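Local coordinates for protein EchA1_1 (Mycobacterium avium subsp. paratuberculosis, PDB 3R9T) that probably hydrates the double bond of enoyl-CoA thioesters to 3-hydroxyacyl-CoA in fatty acid metabolism, as a member of the crotonase family, at residues L121-F134 against L182-A196. Numbering follows the deposited sequence.
Sequences LASDLVVADERAQF and LINEVVEAGSVLDAA
At the edge of the crotonase-fold core sheet, strand 125-129 pairs in parallel with the strand outermost in this chain, 185-187, and Val127, Ala128 and Asp129 stand in register with Glu185, Val186 and Val187. Asn184 starts the pairing with its side chain: OD1 takes the N-H of Val126 in the amide carbonyl plane (2.9 Å, 167°), while Asn184 N returns a bond to Val126 O. Asn184 ND2 donates to Lys160 O of a second subunit, at the trimer interface. Further along the strand, Ala128 N donates to Glu185 O and Ala128 O accepts from Val187 N.

One face of the sheet is roofed by helix 192-204. Val127, with CG1 anti to its backbone N (chi1 -180°), puts that methyl 3.8 Å from Ala195 CB. On the other face Ile183 CD1 meets Ala128 CB at 3.6 Å, and Ile183 CG2 touches Phe134 CZ.

At the far end, Asp129 OD1 accepts from Arg131 N, an Asx turn, and the Arg131 guanidinium forms a side-on salt bridge, NE to OD1 and NH2 to OD2. Ala189 CB lies over one guanidinium face, toward its rim. Gly190 N and Arg131 NH2 approach Asp129 OD2 from opposite carboxylate faces, the glycine bond being 2.9 Å long and nearly straight at 175°.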
ATOM      1  N   LEU B 121      14.760   1.399  -2.826  1.00 15.08           N
ATOM      2  CA  LEU B 121      13.665   1.480  -1.860  1.00 15.20           C
ATOM      3  C   LEU B 121      13.839   2.666  -0.918  1.00 15.84           C
ATOM      4  O   LEU B 121      12.882   3.350  -0.613  1.00 16.57           O
ATOM      5  CB  LEU B 121      13.545   0.181  -1.082  1.00 15.48           C
ATOM      6  CG  LEU B 121      13.113  -1.079  -1.825  1.00 16.48           C
ATOM      7  CD1 LEU B 121      13.350  -2.298  -0.973  1.00 17.90           C
ATOM      8  CD2 LEU B 121      11.639  -0.941  -2.141  1.00 17.49           C
ATOM      9  N   ALA B 122      15.068   2.936  -0.518  1.00 15.54           N
ATOM     10  CA  ALA B 122      15.375   4.008   0.417  1.00 15.81           C
ATOM     11  C   ALA B 122      15.316   5.395  -0.250  1.00 16.01           C
ATOM     12  O   ALA B 122      15.246   6.416   0.431  1.00 16.98           O
ATOM     13  CB  ALA B 122      16.761   3.758   1.011  1.00 15.03           C
ATOM     14  N   SER B 123      15.385   5.440  -1.577  1.00 15.35           N
ATOM     15  CA  SER B 123      15.292   6.701  -2.329  1.00 15.04           C
ATOM     16  C   SER B 123      13.839   7.186  -2.485  1.00 14.71           C
ATOM     17  O   SER B 123      12.913   6.372  -2.486  1.00 15.31           O
ATOM     18  CB  SER B 123      15.951   6.532  -3.711  1.00 14.78           C
ATOM     19  OG  SER B 123      17.305   6.080  -3.633  1.00 16.15           O
ATOM     20  N   ASP B 124      13.632   8.493  -2.691  1.00 14.55           N
ATOM     21  CA  ASP B 124      12.289   8.985  -2.932  1.00 14.90           C
ATOM     22  C   ASP B 124      11.722   8.529  -4.278  1.00 14.27           C
ATOM     23  O   ASP B 124      10.539   8.180  -4.369  1.00 14.73           O
ATOM     24  CB  ASP B 124      12.229  10.504  -2.860  1.00 14.77           C
ATOM     25  CG  ASP B 124      12.613  11.041  -1.517  1.00 17.10           C
ATOM     26  OD1 ASP B 124      12.162  10.454  -0.502  1.00 17.08           O
ATOM     27  OD2 ASP B 124      13.344  12.068  -1.493  1.00 17.27           O
ATOM     28  N   LEU B 125      12.581   8.554  -5.302  1.00 14.88           N
ATOM     29  CA  LEU B 125      12.213   8.299  -6.702  1.00 15.00           C
ATOM     30  C   LEU B 125      13.308   7.456  -7.340  1.00 15.12           C
ATOM     31  O   LEU B 125      14.467   7.466  -6.909  1.00 15.70           O
ATOM     32  CB  LEU B 125      12.071   9.613  -7.462  1.00 15.90           C
ATOM     33  CG  LEU B 125      11.037  10.570  -6.854  1.00 16.05           C
ATOM     34  CD1 LEU B 125      11.191  11.993  -7.425  1.00 20.56           C
ATOM     35  CD2 LEU B 125       9.636  10.019  -7.043  1.00 16.36           C
ATOM     36  N   VAL B 126      12.927   6.721  -8.374  1.00 14.84           N
ATOM     37  CA  VAL B 126      13.856   5.873  -9.135  1.00 15.70           C
ATOM     38  C   VAL B 126      13.628   5.987 -10.645  1.00 16.19           C
ATOM     39  O   VAL B 126      12.523   5.779 -11.123  1.00 15.54           O
ATOM     40  CB  VAL B 126      13.729   4.377  -8.752  1.00 15.48           C
ATOM     41  CG1 VAL B 126      14.822   3.577  -9.400  1.00 15.54           C
ATOM     42  CG2 VAL B 126      13.785   4.201  -7.210  1.00 16.61           C
ATOM     43  N   VAL B 127      14.708   6.272 -11.366  1.00 17.18           N
ATOM     44  CA  VAL B 127      14.760   6.177 -12.822  1.00 18.81           C
ATOM     45  C   VAL B 127      15.748   5.052 -13.165  1.00 18.81           C
ATOM     46  O   VAL B 127      16.853   5.012 -12.609  1.00 19.21           O
ATOM     47  CB  VAL B 127      15.226   7.511 -13.401  1.00 19.68           C
ATOM     48  CG1 VAL B 127      15.298   7.468 -14.938  1.00 22.15           C
ATOM     49  CG2 VAL B 127      14.300   8.618 -12.917  1.00 21.57           C
ATOM     50  N   ALA B 128      15.362   4.139 -14.056  1.00 19.25           N
ATOM     51  CA  ALA B 128      16.214   2.996 -14.389  1.00 19.99           C
ATOM     52  C   ALA B 128      16.472   2.857 -15.878  1.00 21.21           C
ATOM     53  O   ALA B 128      15.562   2.974 -16.683  1.00 20.92           O
ATOM     54  CB  ALA B 128      15.596   1.723 -13.881  1.00 19.96           C
ATOM     55  N   ASP B 129      17.728   2.584 -16.210  1.00 22.75           N
ATOM     56  CA  ASP B 129      18.133   2.051 -17.506  1.00 24.83           C
ATOM     57  C   ASP B 129      17.298   0.788 -17.801  1.00 25.43           C
ATOM     58  O   ASP B 129      17.079  -0.039 -16.910  1.00 26.01           O
ATOM     59  CB  ASP B 129      19.631   1.729 -17.403  1.00 25.39           C
ATOM     60  CG  ASP B 129      20.275   1.417 -18.732  1.00 28.19           C
ATOM     61  OD1 ASP B 129      19.893   0.403 -19.356  1.00 29.89           O
ATOM     62  OD2 ASP B 129      21.202   2.164 -19.124  1.00 30.03           O
ATOM     63  N   GLU B 130      16.841   0.645 -19.046  1.00 26.91           N
ATOM     64  CA  GLU B 130      16.011  -0.490 -19.479  0.50 27.54           C
ATOM     65  C   GLU B 130      16.679  -1.826 -19.152  1.00 28.02           C
ATOM     66  O   GLU B 130      16.004  -2.832 -18.981  1.00 28.51           O
ATOM     67  CB  GLU B 130      15.694  -0.401 -20.989  0.50 28.62           C
ATOM     68  CG  GLU B 130      16.942  -0.280 -21.896  0.50 30.54           C
ATOM     69  CD  GLU B 130      16.631  -0.172 -23.392  0.50 32.69           C
ATOM     70  OE1 GLU B 130      15.860  -1.011 -23.907  0.50 33.51           O
ATOM     71  OE2 GLU B 130      17.190   0.742 -24.056  0.50 33.08           O
ATOM     72  N   ARG B 131      18.011  -1.823 -19.081  1.00 28.02           N
ATOM     73  CA  ARG B 131      18.779  -3.038 -18.796  1.00 28.47           C
ATOM     74  C   ARG B 131      18.835  -3.426 -17.316  1.00 27.68           C
ATOM     75  O   ARG B 131      19.259  -4.535 -16.976  1.00 27.58           O
ATOM     76  CB  ARG B 131      20.210  -2.871 -19.298  1.00 29.27           C
ATOM     77  CG  ARG B 131      20.355  -2.770 -20.801  1.00 30.44           C
ATOM     78  CD  ARG B 131      21.772  -2.333 -21.152  1.00 31.51           C
ATOM     79  NE  ARG B 131      22.063  -0.989 -20.661  1.00 30.32           N
ATOM     80  CZ  ARG B 131      23.236  -0.378 -20.790  1.00 33.59           C
ATOM     81  NH1 ARG B 131      24.247  -0.985 -21.412  1.00 33.92           N
ATOM     82  NH2 ARG B 131      23.403   0.846 -20.297  1.00 34.16           N
ATOM     83  N   ALA B 132      18.439  -2.513 -16.437  1.00 26.58           N
ATOM     84  CA  ALA B 132      18.570  -2.743 -14.996  1.00 25.93           C
ATOM     85  C   ALA B 132      17.710  -3.897 -14.546  1.00 25.64           C
ATOM     86  O   ALA B 132      16.618  -4.104 -15.059  1.00 25.75           O
ATOM     87  CB  ALA B 132      18.205  -1.495 -14.202  1.00 25.27           C
ATOM     88  N   GLN B 133      18.245  -4.645 -13.592  1.00 25.94           N
ATOM     89  CA  GLN B 133      17.566  -5.743 -12.940  1.00 26.62           C
ATOM     90  C   GLN B 133      17.526  -5.484 -11.426  1.00 25.06           C
ATOM     91  O   GLN B 133      18.520  -5.065 -10.825  1.00 25.54           O
ATOM     92  CB  GLN B 133      18.338  -7.027 -13.232  1.00 28.33           C
ATOM     93  CG  GLN B 133      17.658  -8.284 -12.775  1.00 31.59           C
ATOM     94  CD  GLN B 133      18.349  -9.542 -13.289  1.00 34.83           C
ATOM     95  OE1 GLN B 133      19.451  -9.877 -12.858  1.00 38.27           O
ATOM     96  NE2 GLN B 133      17.693 -10.249 -14.201  1.00 37.17           N
ATOM     97  N   PHE B 134      16.368  -5.732 -10.824  1.00 23.53           N
ATOM     98  CA  PHE B 134      16.160  -5.550  -9.394  1.00 22.32           C
ATOM     99  C   PHE B 134      15.913  -6.899  -8.751  1.00 22.03           C
ATOM    100  O   PHE B 134      15.695  -7.888  -9.451  1.00 22.69           O
ATOM    101  CB  PHE B 134      14.969  -4.639  -9.144  1.00 21.60           C
ATOM    102  CG  PHE B 134      15.171  -3.251  -9.667  1.00 20.93           C
ATOM    103  CD1 PHE B 134      15.767  -2.283  -8.876  1.00 21.83           C
ATOM    104  CD2 PHE B 134      14.822  -2.923 -10.961  1.00 21.61           C
ATOM    105  CE1 PHE B 134      16.001  -0.998  -9.352  1.00 21.98           C
ATOM    106  CE2 PHE B 134      15.039  -1.622 -11.442  1.00 22.50           C
ATOM    107  CZ  PHE B 134      15.622  -0.665 -10.639  1.00 22.77           C
ATOM    108  N   LEU B 182       6.907   0.520  -8.430  1.00 23.99           N
ATOM    109  CA  LEU B 182       8.136   0.540  -7.655  1.00 23.98           C
ATOM    110  C   LEU B 182       9.309   1.466  -8.073  1.00 23.47           C
ATOM    111  O   LEU B 182      10.160   1.867  -7.248  1.00 24.42           O
ATOM    112  CB  LEU B 182       8.683  -0.854  -7.698  1.00 24.52           C
ATOM    113  CG  LEU B 182      10.025  -1.026  -6.995  1.00 26.12           C
ATOM    114  CD1 LEU B 182       9.854  -0.738  -5.476  1.00 26.78           C
ATOM    115  CD2 LEU B 182      10.610  -2.411  -7.232  1.00 29.65           C
ATOM    116  N   ILE B 183       9.456   1.658  -9.367  1.00 21.02           N
ATOM    117  CA  ILE B 183      10.330   2.693  -9.890  1.00 20.06           C
ATOM    118  C   ILE B 183       9.404   3.583 -10.686  1.00 18.78           C
ATOM    119  O   ILE B 183       8.257   3.199 -10.991  1.00 19.72           O
ATOM    120  CB  ILE B 183      11.493   2.142 -10.728  1.00 20.24           C
ATOM    121  CG1 ILE B 183      10.989   1.503 -12.027  1.00 20.01           C
ATOM    122  CG2 ILE B 183      12.344   1.164  -9.881  1.00 20.06           C
ATOM    123  CD1 ILE B 183      12.125   1.169 -13.000  1.00 21.38           C
ATOM    124  N   ASN B 184       9.902   4.767 -11.025  1.00 17.29           N
ATOM    125  CA  ASN B 184       9.104   5.780 -11.714  1.00 17.08           C
ATOM    126  C   ASN B 184       9.141   5.740 -13.226  1.00 18.08           C
ATOM    127  O   ASN B 184       8.113   6.023 -13.875  1.00 18.75           O
ATOM    128  CB  ASN B 184       9.537   7.152 -11.240  1.00 16.40           C
ATOM    129  CG  ASN B 184       9.237   7.366  -9.772  1.00 16.23           C
ATOM    130  OD1 ASN B 184      10.096   7.140  -8.921  1.00 16.62           O
ATOM    131  ND2 ASN B 184       8.001   7.761  -9.461  1.00 14.80           N
ATOM    132  N   GLU B 185      10.305   5.414 -13.773  1.00 18.92           N
ATOM    133  CA  GLU B 185      10.475   5.484 -15.205  1.00 20.92           C
ATOM    134  C   GLU B 185      11.640   4.630 -15.704  1.00 20.22           C
ATOM    135  O   GLU B 185      12.602   4.368 -14.985  1.00 18.54           O
ATOM    136  CB  GLU B 185      10.572   6.954 -15.598  1.00 22.83           C
ATOM    137  CG  GLU B 185      11.895   7.526 -15.603  1.00 26.84           C
ATOM    138  CD  GLU B 185      11.905   8.866 -16.315  1.00 30.60           C
ATOM    139  OE1 GLU B 185      12.754   9.671 -15.951  1.00 30.48           O
ATOM    140  OE2 GLU B 185      11.074   9.130 -17.215  1.00 35.73           O
ATOM    141  N   VAL B 186      11.476   4.151 -16.932  1.00 20.26           N
ATOM    142  CA  VAL B 186      12.442   3.319 -17.607  1.00 20.93           C
ATOM    143  C   VAL B 186      12.909   4.121 -18.793  1.00 22.16           C
ATOM    144  O   VAL B 186      12.078   4.683 -19.523  1.00 22.85           O
ATOM    145  CB  VAL B 186      11.826   1.982 -18.055  1.00 21.14           C
ATOM    146  CG1 VAL B 186      12.874   1.115 -18.709  1.00 22.18           C
ATOM    147  CG2 VAL B 186      11.256   1.230 -16.834  1.00 21.40           C
ATOM    148  N   VAL B 187      14.222   4.178 -18.975  1.00 23.24           N
ATOM    149  CA  VAL B 187      14.795   4.991 -20.024  1.00 25.21           C
ATOM    150  C   VAL B 187      15.753   4.207 -20.899  1.00 26.57           C
ATOM    151  O   VAL B 187      16.249   3.143 -20.532  1.00 25.91           O
ATOM    152  CB  VAL B 187      15.494   6.229 -19.437  1.00 25.41           C
ATOM    153  CG1 VAL B 187      14.501   7.038 -18.597  1.00 26.05           C
ATOM    154  CG2 VAL B 187      16.725   5.831 -18.618  1.00 24.49           C
ATOM    155  N   GLU B 188      15.990   4.757 -22.080  1.00 28.78           N
ATOM    156  CA  GLU B 188      16.925   4.159 -23.002  1.00 30.74           C
ATOM    157  C   GLU B 188      18.297   3.938 -22.399  1.00 30.04           C
ATOM    158  O   GLU B 188      18.803   4.763 -21.634  1.00 30.26           O
ATOM    159  CB  GLU B 188      17.059   5.025 -24.245  1.00 32.12           C
ATOM    160  CG  GLU B 188      16.026   4.733 -25.291  1.00 36.18           C
ATOM    161  CD  GLU B 188      16.534   5.117 -26.651  1.00 40.59           C
ATOM    162  OE1 GLU B 188      16.590   4.241 -27.545  1.00 44.44           O
ATOM    163  OE2 GLU B 188      16.927   6.292 -26.809  1.00 43.42           O
ATOM    164  N   ALA B 189      18.888   2.813 -22.785  1.00 30.65           N
ATOM    165  CA  ALA B 189      20.226   2.430 -22.392  1.00 30.99           C
ATOM    166  C   ALA B 189      21.176   3.619 -22.478  1.00 31.27           C
ATOM    167  O   ALA B 189      21.266   4.284 -23.512  1.00 31.86           O
ATOM    168  CB  ALA B 189      20.728   1.289 -23.280  1.00 31.91           C
ATOM    169  N   GLY B 190      21.854   3.871 -21.361  1.00 30.71           N
ATOM    170  CA  GLY B 190      22.880   4.909 -21.238  1.00 30.98           C
ATOM    171  C   GLY B 190      22.423   6.313 -20.861  1.00 30.54           C
ATOM    172  O   GLY B 190      23.266   7.195 -20.644  1.00 30.86           O
ATOM    173  N   SER B 191      21.111   6.536 -20.780  1.00 29.35           N
ATOM    174  CA  SER B 191      20.567   7.895 -20.563  1.00 28.83           C
ATOM    175  C   SER B 191      20.084   8.140 -19.126  1.00 26.93           C
ATOM    176  O   SER B 191      19.432   9.158 -18.853  1.00 26.37           O
ATOM    177  CB  SER B 191      19.416   8.194 -21.544  1.00 29.30           C
ATOM    178  OG  SER B 191      18.231   7.474 -21.239  1.00 30.73           O
ATOM    179  N   VAL B 192      20.410   7.234 -18.203  1.00 25.62           N
ATOM    180  CA  VAL B 192      19.783   7.284 -16.866  1.00 24.57           C
ATOM    181  C   VAL B 192      20.152   8.537 -16.059  1.00 23.38           C
ATOM    182  O   VAL B 192      19.290   9.109 -15.391  1.00 23.06           O
ATOM    183  CB  VAL B 192      19.974   5.994 -16.022  1.00 24.41           C
ATOM    184  CG1 VAL B 192      21.326   5.980 -15.291  1.00 25.42           C
ATOM    185  CG2 VAL B 192      18.842   5.885 -15.011  1.00 24.27           C
ATOM    186  N   LEU B 193      21.392   9.010 -16.154  1.00 23.85           N
ATOM    187  CA  LEU B 193      21.753  10.219 -15.418  1.00 23.53           C
ATOM    188  C   LEU B 193      21.028  11.454 -15.944  1.00 24.28           C
ATOM    189  O   LEU B 193      20.478  12.242 -15.160  1.00 23.08           O
ATOM    190  CB  LEU B 193      23.265  10.439 -15.401  1.00 24.16           C
ATOM    191  CG  LEU B 193      23.727  11.631 -14.551  1.00 24.86           C
ATOM    192  CD1 LEU B 193      23.167  11.600 -13.108  1.00 22.39           C
ATOM    193  CD2 LEU B 193      25.254  11.714 -14.534  1.00 27.49           C
ATOM    194  N   ASP B 194      21.035  11.640 -17.264  1.00 25.66           N
ATOM    195  CA  ASP B 194      20.310  12.763 -17.855  1.00 26.77           C
ATOM    196  C   ASP B 194      18.824  12.749 -17.501  1.00 25.86           C
ATOM    197  O   ASP B 194      18.254  13.792 -17.173  1.00 25.47           O
ATOM    198  CB  ASP B 194      20.476  12.801 -19.375  1.00 28.36           C
ATOM    199  CG  ASP B 194      21.820  13.346 -19.809  1.00 31.57           C
ATOM    200  OD1 ASP B 194      22.520  14.013 -19.009  1.00 34.36           O
ATOM    201  OD2 ASP B 194      22.170  13.113 -20.984  1.00 35.11           O
ATOM    202  N   ALA B 195      18.213  11.565 -17.552  1.00 24.83           N
ATOM    203  CA  ALA B 195      16.803  11.413 -17.214  1.00 23.78           C
ATOM    204  C   ALA B 195      16.559  11.763 -15.752  1.00 22.62           C
ATOM    205  O   ALA B 195      15.568  12.426 -15.411  1.00 22.80           O
ATOM    206  CB  ALA B 195      16.347   9.997 -17.503  1.00 23.06           C
ATOM    207  N   ALA B 196      17.465  11.335 -14.879  1.00 21.70           N
ATOM    208  CA  ALA B 196      17.323  11.641 -13.452  1.00 21.25           C
ATOM    209  C   ALA B 196      17.491  13.137 -13.165  1.00 21.33           C
ATOM    210  O   ALA B 196      16.807  13.686 -12.317  1.00 20.71           O
ATOM    211  CB  ALA B 196      18.309  10.826 -12.623  1.00 20.56           C
TER
HETATM  212  O   HOH W   1      22.193   4.562 -18.201  1.00 18.59           O